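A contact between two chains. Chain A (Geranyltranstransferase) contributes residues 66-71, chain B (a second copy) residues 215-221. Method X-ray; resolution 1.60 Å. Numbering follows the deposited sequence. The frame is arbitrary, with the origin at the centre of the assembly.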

ATOM      1  N   GLU A  66       7.574 -14.515   2.778  1.00 19.06           N
ATOM      2  CA  GLU A  66       6.208 -14.899   2.499  1.00 18.75           C
ATOM      3  C   GLU A  66       5.993 -16.323   2.952  1.00 18.38           C
ATOM      4  O   GLU A  66       6.888 -17.182   2.808  1.00 19.91           O
ATOM      5  CB  GLU A  66       5.928 -14.838   0.995  1.00 17.74           C
ATOM      6  CG  GLU A  66       6.007 -13.432   0.398  1.00 17.81           C
ATOM      7  CD  GLU A  66       5.755 -13.386  -1.106  1.00 19.28           C
ATOM      8  OE1 GLU A  66       5.723 -14.459  -1.754  1.00 18.17           O
ATOM      9  OE2 GLU A  66       5.565 -12.268  -1.649  1.00 20.09           O
ATOM     10  N   ILE A  67       4.798 -16.605   3.443  1.00 17.49           N
ATOM     11  CA  ILE A  67       4.501 -17.923   3.950  1.00 17.71           C
ATOM     12  C   ILE A  67       4.071 -18.837   2.796  1.00 17.25           C
ATOM     13  O   ILE A  67       4.707 -19.874   2.525  1.00 18.11           O
ATOM     14  CB  ILE A  67       3.485 -17.826   5.085  1.00 18.29           C
ATOM     15  CG1 ILE A  67       4.147 -17.092   6.265  1.00 18.46           C
ATOM     16  CG2 ILE A  67       3.031 -19.192   5.527  1.00 17.21           C
ATOM     17  CD1 ILE A  67       3.191 -16.539   7.257  1.00 20.47           C
ATOM     18  N   THR A  68       3.015 -18.449   2.092  1.00 16.46           N
ATOM     19  CA  THR A  68       2.618 -19.106   0.840  1.00 16.77           C
ATOM     20  C   THR A  68       1.818 -18.097   0.039  1.00 16.98           C
ATOM     21  O   THR A  68       1.377 -17.112   0.613  1.00 17.93           O
ATOM     22  CB  THR A  68       1.761 -20.344   1.095  1.00 17.22           C
ATOM     23  OG1 THR A  68       1.683 -21.150  -0.108  1.00 18.63           O
ATOM     24  CG2 THR A  68       0.379 -19.966   1.553  1.00 17.46           C
ATOM     25  N   ARG A  69       1.663 -18.311  -1.273  1.00 15.80           N
ATOM     26  CA  ARG A  69       0.814 -17.444  -2.109  1.00 16.64           C
ATOM     27  C   ARG A  69      -0.473 -18.176  -2.476  1.00 16.29           C
ATOM     28  O   ARG A  69      -0.443 -19.100  -3.307  1.00 17.10           O
ATOM     29  CB  ARG A  69       1.568 -17.015  -3.367  1.00 16.45           C
ATOM     30  CG  ARG A  69       2.741 -16.096  -3.082  1.00 18.04           C
ATOM     31  CD  ARG A  69       3.427 -15.620  -4.362  1.00 17.16           C
ATOM     32  NE  ARG A  69       4.264 -14.470  -4.075  1.00 17.04           N
ATOM     33  CZ  ARG A  69       4.626 -13.539  -4.962  1.00 17.79           C
ATOM     34  NH1 ARG A  69       4.269 -13.608  -6.238  1.00 17.98           N
ATOM     35  NH2 ARG A  69       5.354 -12.508  -4.538  1.00 18.70           N
ATOM     36  N   PRO A  70      -1.603 -17.817  -1.845  1.00 17.02           N
ATOM     37  CA  PRO A  70      -2.842 -18.529  -2.172  1.00 17.38           C
ATOM     38  C   PRO A  70      -3.216 -18.385  -3.620  1.00 17.91           C
ATOM     39  O   PRO A  70      -3.215 -17.284  -4.168  1.00 17.11           O
ATOM     40  CB  PRO A  70      -3.892 -17.890  -1.264  1.00 18.20           C
ATOM     41  CG  PRO A  70      -3.117 -17.282  -0.153  1.00 18.15           C
ATOM     42  CD  PRO A  70      -1.816 -16.842  -0.762  1.00 17.69           C
ATOM     43  N   GLN A  71      -3.533 -19.508  -4.248  1.00 18.11           N
ATOM     44  CA  GLN A  71      -3.606 -19.521  -5.690  1.00 19.45           C
ATOM     45  C   GLN A  71      -4.796 -18.698  -6.223  1.00 18.16           C
ATOM     46  O   GLN A  71      -4.660 -18.000  -7.221  1.00 18.28           O
ATOM     47  CB  GLN A  71      -3.610 -20.978  -6.181  1.00 20.72           C
ATOM     48  CG  GLN A  71      -2.708 -21.197  -7.406  1.00 27.84           C
ATOM     49  CD  GLN A  71      -3.389 -20.814  -8.685  1.00 33.54           C
ATOM     50  OE1 GLN A  71      -2.769 -20.723  -9.761  1.00 37.68           O
ATOM     51  NE2 GLN A  71      -4.698 -20.599  -8.594  1.00 39.09           N
TER
ATOM     52  N   ILE B 215      -2.947 -23.555  10.644  1.00 16.17           N
ATOM     53  CA  ILE B 215      -1.711 -22.962  11.139  1.00 16.20           C
ATOM     54  C   ILE B 215      -1.205 -21.922  10.134  1.00 15.77           C
ATOM     55  O   ILE B 215      -0.808 -20.797  10.487  1.00 16.24           O
ATOM     56  CB  ILE B 215      -0.643 -24.076  11.391  1.00 15.48           C
ATOM     57  CG1 ILE B 215      -1.120 -24.956  12.560  1.00 16.29           C
ATOM     58  CG2 ILE B 215       0.745 -23.476  11.622  1.00 16.48           C
ATOM     59  CD1 ILE B 215      -0.335 -26.262  12.781  1.00 16.59           C
ATOM     60  N   THR B 216      -1.264 -22.290   8.863  1.00 16.53           N
ATOM     61  CA  THR B 216      -0.810 -21.393   7.791  1.00 16.69           C
ATOM     62  C   THR B 216      -1.661 -20.132   7.705  1.00 16.57           C
ATOM     63  O   THR B 216      -1.114 -19.018   7.676  1.00 16.85           O
ATOM     64  CB  THR B 216      -0.778 -22.134   6.443  1.00 17.51           C
ATOM     65  OG1 THR B 216       0.222 -23.163   6.524  1.00 18.44           O
ATOM     66  CG2 THR B 216      -0.475 -21.183   5.253  1.00 17.67           C
ATOM     67  N   LEU B 217      -2.983 -20.269   7.661  1.00 16.20           N
ATOM     68  CA  LEU B 217      -3.810 -19.072   7.510  1.00 17.46           C
ATOM     69  C   LEU B 217      -3.699 -18.160   8.735  1.00 17.09           C
ATOM     70  O   LEU B 217      -3.719 -16.922   8.598  1.00 17.27           O
ATOM     71  CB  LEU B 217      -5.257 -19.403   7.161  1.00 18.16           C
ATOM     72  CG  LEU B 217      -6.228 -19.927   8.204  1.00 18.19           C
ATOM     73  CD1 LEU B 217      -6.790 -18.762   9.027  1.00 19.02           C
ATOM     74  CD2 LEU B 217      -7.365 -20.738   7.511  1.00 19.72           C
ATOM     75  N   GLN B 218      -3.561 -18.753   9.921  1.00 16.82           N
ATOM     76  CA  GLN B 218      -3.356 -17.966  11.144  1.00 17.36           C
ATOM     77  C   GLN B 218      -2.013 -17.220  11.156  1.00 16.50           C
ATOM     78  O   GLN B 218      -1.951 -16.050  11.510  1.00 17.11           O
ATOM     79  CB  GLN B 218      -3.461 -18.866  12.373  1.00 17.41           C
ATOM     80  CG  GLN B 218      -4.860 -19.372  12.623  1.00 17.98           C
ATOM     81  CD  GLN B 218      -4.962 -20.237  13.861  1.00 19.99           C
ATOM     82  OE1 GLN B 218      -3.958 -20.734  14.396  1.00 22.44           O
ATOM     83  NE2 GLN B 218      -6.186 -20.424  14.326  1.00 22.70           N
ATOM     84  N   ALA B 219      -0.938 -17.911  10.763  1.00 15.95           N
ATOM     85  CA  ALA B 219       0.383 -17.288  10.667  1.00 16.18           C
ATOM     86  C   ALA B 219       0.360 -16.083   9.741  1.00 15.96           C
ATOM     87  O   ALA B 219       1.074 -15.110   9.972  1.00 16.76           O
ATOM     88  CB  ALA B 219       1.429 -18.302  10.192  1.00 16.17           C
ATOM     89  N   MET B 220      -0.484 -16.143   8.707  1.00 15.68           N
ATOM     90  CA  MET B 220      -0.603 -15.065   7.727  1.00 15.57           C
ATOM     91  C   MET B 220      -1.553 -13.964   8.217  1.00 16.74           C
ATOM     92  O   MET B 220      -1.167 -12.794   8.277  1.00 16.08           O
ATOM     93  CB  MET B 220      -1.053 -15.627   6.360  1.00 16.22           C
ATOM     94  CG  MET B 220      -0.053 -16.605   5.733  1.00 15.64           C
ATOM     95  SD  MET B 220      -0.646 -17.505   4.241  1.00 11.43           S
ATOM     96  CE  MET B 220      -0.624 -16.187   3.004  1.00 18.36           C
ATOM     97  N   LYS B 221      -2.763 -14.359   8.583  1.00 16.74           N
ATOM     98  CA  LYS B 221      -3.838 -13.410   8.868  1.00 17.35           C
ATOM     99  C   LYS B 221      -3.550 -12.545  10.078  1.00 17.51           C
ATOM    100  O   LYS B 221      -3.835 -11.330  10.081  1.00 18.81           O
ATOM    101  CB  LYS B 221      -5.145 -14.124   9.109  1.00 18.16           C
ATOM    102  CG  LYS B 221      -6.322 -13.157   9.210  1.00 19.29           C
ATOM    103  CD  LYS B 221      -7.643 -13.925   9.200  1.00 21.48           C
ATOM    104  CE  LYS B 221      -8.886 -13.023   9.402  1.00 25.22           C
ATOM    105  NZ  LYS B 221      -8.613 -11.673   9.920  1.00 30.18           N
TER

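Residues 66-70 of chain A form an irregular segment that leads into a helix. A:Pro70 takes the N-cap position, and A:Gln71 lies in the helix that follows. The chain B stretch is helical throughout, and its helix continues beyond both ends. Its backbone is held by three i to i-4 bonds: B:Ala219 N donates to B:Ile215 O at 2.9 Å, B:Met220 N to B:Thr216 O at 3.1 Å, and B:Lys221 N to B:Leu217 O at 2.7 Å. A weak bond also runs from B:Met220 N to B:Leu217 O at 3.3 Å. The helix has a wider pi-type turn at 219-221.

The two backbones do not come close. The nearest CA atoms are A:Ile67 CA and B:Met220 CA, 7.0 Å apart, so side chains fill most of the space between them.

No hydrogen bond or salt bridge crosses between the stretches. The contact is made by van der Waals packing and buries 248 Å², both sides summed. On the helix, B:Thr216, B:Ala219 and B:Met220 meet chain A. Their spacing of three and four residues places them on one face. The CA-to-CB bond of B:Leu217 points away from chain A, and B:Ile215, B:Gln218 and B:Lys221 are out of reach.

A:Ile67 and B:Met220 have the largest areas covered by the opposing stretch. The CA-to-CB bond of each points toward the other stretch. A:Ile67 has chi1 in m and chi2 in t. Its CD1 lies 3.6 Å from B:Met220 CG and 3.9 Å from B:Ala219 CB. The same methyl, A:Ile67 CD1, is 3.7 Å from the carbonyl oxygen B:Ala219 O. A:Ile67 CG2 lies 4.0 Å from both B:Thr216 CG2 and B:Met220 CG.

The CA-to-CB bond of A:Thr68 also points toward the helix, with chi1 in t. Its methyl does the packing. A:Thr68 CG2 is 4.0 Å from B:Thr216 CG2 and 3.8 Å from B:Met220 SD. Methyl therefore meets methyl between the two threonines. The hydroxyl B:Thr216 OG1 is hydrogen-bonded elsewhere in the structure.

The side chain of B:Met220 runs alongside the chain A loop. Its chi angles are m, t and p. The long, flexible thioether carries its terminal methyl past A:Ile67 to the backbone of A:Thr68. B:Met220 CE is 3.3 Å from A:Thr68 O, the shortest approach between the stretches. This is a close contact of a methyl with a carbonyl oxygen. The same B:Met220 CE rests 4.0 Å from A:Pro70 CD, an apolar contact with the proline ring.

A:Glu66 and A:Arg69 take no part in the contact. They form a salt bridge with each other within chain A. A:Arg69 NE donates to A:Glu66 OE1 at 2.7 Å, and A:Arg69 NH2 donates to A:Glu66 OE2 at 2.9 Å. Opposite charges are thus paired by two hydrogen bonds. The CA-to-CB bond of A:Arg69 points away from the helix, whereas those of A:Ile67, A:Thr68 and A:Pro70 point toward it. The charged pair lies apart from the apolar contact.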